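Local atomic coordinates of tyrosine--tRNA ligase, mitochondrial (Emericella nidulans, PDB entry 5IHX), a protein that probably catalyses the ATP-dependent attachment of L-tyrosine to mitochondrial tRNA(Tyr), with release of AMP and diphosphate. Residues F310-F315 against Y361-L366; R326-F331 against Q356-Y361. All coordinates share one frame; numbering follows the deposited sequence.

How the contacts relate
Both contacts belong to the all-helical region that follows the last sheet strand, 277-280, of the class I nucleotide-binding fold. In order along the chain come 310-315, 326-331, 356-361 and 361-366, so contact 2 is formed wholly within the span bounded by contact 1. Helix 354-368 serves both, its earlier turns meeting helix 321-331 and its later turns helix 309-317, with Y361 at the junction; the contact centres are about 9 Å apart. They also touch directly: Y313 OH lies 2.8 Å from H357 ND1, a probable hydrogen bond, and Y313 CE2 packs on A360 CB. Helix 354-368 thus has helices 309-317 and 321-331 packed on it, joining them within the helical domain.

Contact 1. Residues F310-F315 against Y361-L366; sequences FELYQF and YEFVEL
Y313 and V364 lie at the middle of a nearly antiparallel helix pair, in the helical domain that follows the class I nucleotide-binding fold of tyrosyl-tRNA synthetases. The axes of 310-315 and 361-366 run 146° apart and approach to 9.3 Å; van der Waals packing, largely apolar, joins the segments, with no hydrogen bond between them. The methyl V364 CG2 points at the base of the tyrosine, 4.0 Å from Y313 CA and equally near CD2, which it reaches at the ring edge, close to the ring plane. With CG anti to its backbone N (chi1 -169°), the Y313 ring extends past V364 to the start of the opposing segment. There Y313 CE2 comes within 3.6 Å of Y361 N, a contact of proximity alone, since that amide already bonds to H357 O one turn back. The same ring carbon also meets Y361 CB at 4.3 Å. On the other flank of V364, L312 sends CD1 toward F363 CE2 at 4.2 Å, the two side chains crossing at about a right angle, while L312 CG sits 4.4 Å from V364 CG2.

The second shell settles the polar ends. Beyond its hydroxyl's link to H357, the Y313 ring meets H380 of helix 370-383, whereas the ring of Y361 leaves the interface and bonds through OH to D374 OD1. Helix 126-153 holds the 361-366 segment by several bonds: E362 OE1 and E365 OE1 both form salt bridges with K153 NZ, and R149 donates NH1 to E365 O and NH2 to L366 O.

Contact 2. Residues R326-F331 against Q356-Y361; sequences RYLKMF and QHALAY
The carbonyl oxygen of Y327 receives the helical bond from F331 N at 2.8 Å, and across the interface the methyl L359 CD1 rests 3.7 Å from the same oxygen. L359 carries most of this near-parallel helix packing in the helical domain after the nucleotide-binding fold, and no hydrogen bond joins the two segments. Its CG stands anti to its own backbone N (chi1 167°), and its two methyls are shared between Y327 and F331. CD2 meets Y327 CB at 3.6 Å and lies at the edge of the tyrosine ring, near its plane. CD1 packs against F331 CB at 3.9 Å. From the other flank L328 reaches in with its tip methyl CD2, which lies 3.6 Å from both L359 CA and L359 CB and also brushes A358 CB at 4.4 Å; CG lying beside the backbone N (chi1 -81°) turns a side chain whose CB does not point straight at the partner into one that touches it. The ends of Y327 and F331 lead away from 356-361, Y327 leaving only its ring edge near L359 CD2, and the two meet each other: F331 CE2 sits 4.0 Å above one face of the Y327 ring, displaced toward its rim.

Around this core, Q356 bonds through NE2 to T319 O and D321 OD2 and through OE1 to Q346 NE2, linking 356-361 to both ends of the loop before helix 321-331 and to helix 336-348. The axes of the two segments run 17° from parallel and approach to 9.7 Å. Helix 336-348 lies between them in sequence and packs I339 on L328 and I342 on A358, while F316 of helix 309-317 touches L359 and meets F331 edge-to-face.

Contact 1. Residues F310-F315 against Y361-L366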
loop_
_atom_site.group_PDB
_atom_site.type_symbol
_atom_site.label_atom_id
_atom_site.label_comp_id
_atom_site.label_asym_id
_atom_site.label_seq_id
_atom_site.Cartn_x
_atom_site.Cartn_y
_atom_site.Cartn_z
ATOM N N PHE A 310 37.339 24.207 0.684
ATOM C CA PHE A 310 38.218 24.635 1.760
ATOM C C PHE A 310 37.672 24.176 3.108
ATOM O O PHE A 310 38.406 23.686 3.966
ATOM C CB PHE A 310 38.371 26.160 1.740
ATOM C CG PHE A 310 39.342 26.688 2.755
ATOM C CD1 PHE A 310 38.892 27.256 3.935
ATOM C CD2 PHE A 310 40.707 26.603 2.535
ATOM C CE1 PHE A 310 39.786 27.740 4.873
ATOM C CE2 PHE A 310 41.606 27.086 3.469
ATOM C CZ PHE A 310 41.144 27.654 4.639
ATOM N N GLU A 311 36.368 24.345 3.279
ATOM C CA GLU A 311 35.681 23.976 4.511
ATOM C C GLU A 311 35.555 22.465 4.697
ATOM O O GLU A 311 35.571 21.971 5.823
ATOM C CB GLU A 311 34.310 24.635 4.523
ATOM C CG GLU A 311 34.388 26.117 4.818
ATOM C CD GLU A 311 33.265 26.915 4.177
ATOM O OE1 GLU A 311 32.924 26.616 3.016
ATOM O OE2 GLU A 311 32.703 27.812 4.840
ATOM N N LEU A 312 35.441 21.732 3.596
ATOM C CA LEU A 312 35.418 20.277 3.666
ATOM C C LEU A 312 36.789 19.812 4.129
ATOM O O LEU A 312 36.917 18.880 4.923
ATOM C CB LEU A 312 35.061 19.661 2.311
ATOM C CG LEU A 312 34.849 18.141 2.219
ATOM C CD1 LEU A 312 34.318 17.541 3.512
ATOM C CD2 LEU A 312 33.899 17.808 1.084
ATOM N N TYR A 313 37.819 20.491 3.641
ATOM C CA TYR A 313 39.185 20.195 4.041
ATOM C C TYR A 313 39.358 20.464 5.532
ATOM O O TYR A 313 39.901 19.634 6.257
ATOM C CB TYR A 313 40.175 21.026 3.227
ATOM C CG TYR A 313 41.610 20.591 3.384
ATOM C CD1 TYR A 313 42.440 21.182 4.328
ATOM C CD2 TYR A 313 42.139 19.589 2.584
ATOM C CE1 TYR A 313 43.758 20.786 4.469
ATOM C CE2 TYR A 313 43.452 19.184 2.719
ATOM C CZ TYR A 313 44.259 19.785 3.666
ATOM O OH TYR A 313 45.572 19.392 3.807
ATOM N N GLN A 314 38.897 21.631 5.979
ATOM C CA GLN A 314 38.979 22.002 7.390
ATOM C C GLN A 314 38.302 20.970 8.293
ATOM O O GLN A 314 38.825 20.614 9.345
ATOM C CB GLN A 314 38.361 23.381 7.639
ATOM C CG GLN A 314 39.256 24.535 7.223
ATOM C CD GLN A 314 38.662 25.889 7.562
ATOM O OE1 GLN A 314 37.525 26.193 7.200
ATOM N NE2 GLN A 314 39.434 26.710 8.265
ATOM N N PHE A 315 37.119 20.519 7.897
ATOM C CA PHE A 315 36.382 19.556 8.701
ATOM C C PHE A 315 37.228 18.320 8.990
ATOM O O PHE A 315 37.272 17.838 10.122
ATOM C CB PHE A 315 35.083 19.150 8.008
ATOM C CG PHE A 315 34.357 18.033 8.700
ATOM C CD1 PHE A 315 34.374 16.749 8.183
ATOM C CD2 PHE A 315 33.656 18.272 9.873
ATOM C CE1 PHE A 315 33.701 15.722 8.822
ATOM C CE2 PHE A 315 32.986 17.249 10.516
ATOM C CZ PHE A 315 33.007 15.972 9.990
ATOM N N TYR A 361 43.176 15.621 2.409
ATOM C CA TYR A 361 43.574 15.725 1.013
ATOM C C TYR A 361 42.916 14.637 0.176
ATOM O O TYR A 361 42.323 14.918 -0.867
ATOM C CB TYR A 361 45.096 15.639 0.875
ATOM C CG TYR A 361 45.576 15.798 -0.552
ATOM C CD1 TYR A 361 45.962 17.037 -1.042
ATOM C CD2 TYR A 361 45.630 14.708 -1.413
ATOM C CE1 TYR A 361 46.395 17.187 -2.347
ATOM C CE2 TYR A 361 46.059 14.847 -2.716
ATOM C CZ TYR A 361 46.440 16.088 -3.179
ATOM O OH TYR A 361 46.867 16.228 -4.479
ATOM N N GLU A 362 43.030 13.396 0.637
ATOM C CA GLU A 362 42.486 12.257 -0.089
ATOM C C GLU A 362 40.989 12.393 -0.333
ATOM O O GLU A 362 40.516 12.171 -1.447
ATOM C CB GLU A 362 42.770 10.958 0.667
ATOM C CG GLU A 362 44.215 10.497 0.577
ATOM C CD GLU A 362 44.614 10.115 -0.837
ATOM O OE1 GLU A 362 45.731 10.484 -1.259
ATOM O OE2 GLU A 362 43.812 9.442 -1.523
ATOM N N PHE A 363 40.244 12.763 0.702
ATOM C CA PHE A 363 38.796 12.813 0.578
ATOM C C PHE A 363 38.358 13.980 -0.295
ATOM O O PHE A 363 37.392 13.864 -1.051
ATOM C CB PHE A 363 38.126 12.910 1.948
ATOM C CG PHE A 363 36.637 12.745 1.890
ATOM C CD1 PHE A 363 36.075 11.485 1.780
ATOM C CD2 PHE A 363 35.800 13.846 1.920
ATOM C CE1 PHE A 363 34.704 11.327 1.715
ATOM C CE2 PHE A 363 34.432 13.694 1.855
ATOM C CZ PHE A 363 33.883 12.435 1.752
ATOM N N VAL A 364 39.060 15.103 -0.199
ATOM C CA VAL A 364 38.753 16.246 -1.053
ATOM C C VAL A 364 39.052 15.887 -2.507
ATOM O O VAL A 364 38.304 16.261 -3.405
ATOM C CB VAL A 364 39.533 17.508 -0.634
ATOM C CG1 VAL A 364 39.469 18.582 -1.725
ATOM C CG2 VAL A 364 38.978 18.062 0.666
ATOM N N GLU A 365 40.141 15.159 -2.740
ATOM C CA GLU A 365 40.467 14.736 -4.096
ATOM C C GLU A 365 39.387 13.810 -4.642
ATOM O O GLU A 365 38.976 13.946 -5.795
ATOM C CB GLU A 365 41.827 14.040 -4.157
ATOM C CG GLU A 365 42.167 13.547 -5.564
ATOM C CD GLU A 365 43.588 13.030 -5.693
ATOM O OE1 GLU A 365 44.301 12.962 -4.670
ATOM O OE2 GLU A 365 43.992 12.695 -6.827
ATOM N N LEU A 366 38.936 12.870 -3.817
ATOM C CA LEU A 366 37.875 11.949 -4.219
ATOM C C LEU A 366 36.623 12.709 -4.632
ATOM O O LEU A 366 36.077 12.471 -5.701
ATOM C CB LEU A 366 37.539 10.973 -3.086
ATOM C CG LEU A 366 36.246 10.157 -3.247
ATOM C CD1 LEU A 366 36.267 9.301 -4.512
ATOM C CD2 LEU A 366 36.000 9.290 -2.020
#

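Contact 2. Residues R326-F331 against Q356-Y361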
loop_
_atom_site.group_PDB
_atom_site.type_symbol
_atom_site.label_atom_id
_atom_site.label_comp_id
_atom_site.label_asym_id
_atom_site.label_seq_id
_atom_site.Cartn_x
_atom_site.Cartn_y
_atom_site.Cartn_z
ATOM N N ARG A 326 41.496 5.450 12.002
ATOM C CA ARG A 326 40.343 4.705 11.520
ATOM C C ARG A 326 39.713 5.427 10.332
ATOM O O ARG A 326 39.290 4.788 9.368
ATOM C CB ARG A 326 39.308 4.496 12.627
ATOM C CG ARG A 326 38.043 3.836 12.106
ATOM C CD ARG A 326 37.407 2.903 13.115
ATOM N NE ARG A 326 36.439 2.018 12.470
ATOM C CZ ARG A 326 35.826 1.003 13.071
ATOM N NH1 ARG A 326 36.074 0.731 14.346
ATOM N NH2 ARG A 326 34.967 0.256 12.394
ATOM N N TYR A 327 39.657 6.756 10.393
ATOM C CA TYR A 327 39.080 7.534 9.295
ATOM C C TYR A 327 39.893 7.376 8.012
ATOM O O TYR A 327 39.325 7.307 6.923
ATOM C CB TYR A 327 38.985 9.017 9.659
ATOM C CG TYR A 327 37.804 9.376 10.536
ATOM C CD1 TYR A 327 37.187 8.425 11.340
ATOM C CD2 TYR A 327 37.294 10.667 10.542
ATOM C CE1 TYR A 327 36.106 8.756 12.138
ATOM C CE2 TYR A 327 36.214 11.007 11.332
ATOM C CZ TYR A 327 35.624 10.049 12.128
ATOM O OH TYR A 327 34.547 10.386 12.918
ATOM N N LEU A 328 41.215 7.321 8.138
ATOM C CA LEU A 328 42.076 7.086 6.982
ATOM C C LEU A 328 41.700 5.774 6.299
ATOM O O LEU A 328 41.702 5.675 5.072
ATOM C CB LEU A 328 43.552 7.061 7.390
ATOM C CG LEU A 328 44.245 8.417 7.577
ATOM C CD1 LEU A 328 45.598 8.239 8.248
ATOM C CD2 LEU A 328 44.409 9.127 6.243
ATOM N N LYS A 329 41.368 4.771 7.103
ATOM C CA LYS A 329 41.003 3.462 6.577
ATOM C C LYS A 329 39.609 3.462 5.951
ATOM O O LYS A 329 39.380 2.799 4.941
ATOM C CB LYS A 329 41.079 2.409 7.684
ATOM C CG LYS A 329 42.488 2.160 8.195
ATOM C CD LYS A 329 42.491 1.276 9.430
ATOM C CE LYS A 329 43.909 0.967 9.886
ATOM N NZ LYS A 329 43.932 0.215 11.171
ATOM N N MET A 330 38.685 4.212 6.544
ATOM C CA MET A 330 37.292 4.195 6.105
ATOM C C MET A 330 37.015 5.159 4.946
ATOM O O MET A 330 36.164 4.877 4.098
ATOM C CB MET A 330 36.360 4.526 7.279
ATOM C CG MET A 330 36.370 3.490 8.397
ATOM S SD MET A 330 35.062 3.722 9.628
ATOM C CE MET A 330 35.281 5.443 10.070
ATOM N N PHE A 331 37.714 6.294 4.918
ATOM C CA PHE A 331 37.403 7.363 3.963
ATOM C C PHE A 331 38.373 7.493 2.782
ATOM O O PHE A 331 38.195 8.371 1.942
ATOM C CB PHE A 331 37.344 8.709 4.692
ATOM C CG PHE A 331 36.103 8.902 5.514
ATOM C CD1 PHE A 331 34.891 9.173 4.902
ATOM C CD2 PHE A 331 36.149 8.827 6.898
ATOM C CE1 PHE A 331 33.746 9.359 5.652
ATOM C CE2 PHE A 331 35.006 9.013 7.652
ATOM C CZ PHE A 331 33.802 9.279 7.028
ATOM N N GLN A 356 45.934 13.865 9.695
ATOM C CA GLN A 356 44.711 14.595 9.386
ATOM C C GLN A 356 44.775 15.261 8.013
ATOM O O GLN A 356 43.778 15.294 7.288
ATOM C CB GLN A 356 44.435 15.651 10.458
ATOM C CG GLN A 356 43.826 15.115 11.747
ATOM C CD GLN A 356 44.861 14.683 12.770
ATOM O OE1 GLN A 356 46.057 14.660 12.491
ATOM N NE2 GLN A 356 44.399 14.346 13.969
ATOM N N HIS A 357 45.947 15.783 7.655
ATOM C CA HIS A 357 46.129 16.435 6.360
ATOM C C HIS A 357 46.057 15.429 5.216
ATOM O O HIS A 357 45.484 15.715 4.168
ATOM C CB HIS A 357 47.462 17.188 6.315
ATOM C CG HIS A 357 47.413 18.542 6.949
ATOM N ND1 HIS A 357 46.684 19.587 6.416
ATOM C CD2 HIS A 357 47.995 19.029 8.069
ATOM C CE1 HIS A 357 46.818 20.651 7.182
ATOM N NE2 HIS A 357 47.613 20.341 8.194
ATOM N N ALA A 358 46.644 14.254 5.416
ATOM C CA ALA A 358 46.580 13.194 4.417
ATOM C C ALA A 358 45.133 12.743 4.221
ATOM O O ALA A 358 44.704 12.475 3.100
ATOM C CB ALA A 358 47.453 12.022 4.825
ATOM N N LEU A 359 44.388 12.672 5.319
ATOM C CA LEU A 359 42.982 12.281 5.279
ATOM C C LEU A 359 42.158 13.319 4.530
ATOM O O LEU A 359 41.356 12.983 3.660
ATOM C CB LEU A 359 42.434 12.107 6.696
ATOM C CG LEU A 359 40.912 11.994 6.849
ATOM C CD1 LEU A 359 40.385 10.745 6.168
ATOM C CD2 LEU A 359 40.520 12.021 8.319
ATOM N N ALA A 360 42.360 14.585 4.883
ATOM C CA ALA A 360 41.624 15.683 4.271
ATOM C C ALA A 360 41.908 15.770 2.778
ATOM O O ALA A 360 40.999 15.968 1.975
ATOM C CB ALA A 360 41.975 16.997 4.954
ATOM N N TYR A 361 43.176 15.621 2.409
ATOM C CA TYR A 361 43.574 15.725 1.013
ATOM C C TYR A 361 42.916 14.637 0.176
ATOM O O TYR A 361 42.323 14.918 -0.867
ATOM C CB TYR A 361 45.096 15.639 0.875
ATOM C CG TYR A 361 45.576 15.798 -0.552
ATOM C CD1 TYR A 361 45.962 17.037 -1.042
ATOM C CD2 TYR A 361 45.630 14.708 -1.413
ATOM C CE1 TYR A 361 46.395 17.187 -2.347
ATOM C CE2 TYR A 361 46.059 14.847 -2.716
ATOM C CZ TYR A 361 46.440 16.088 -3.179
ATOM O OH TYR A 361 46.867 16.228 -4.479
#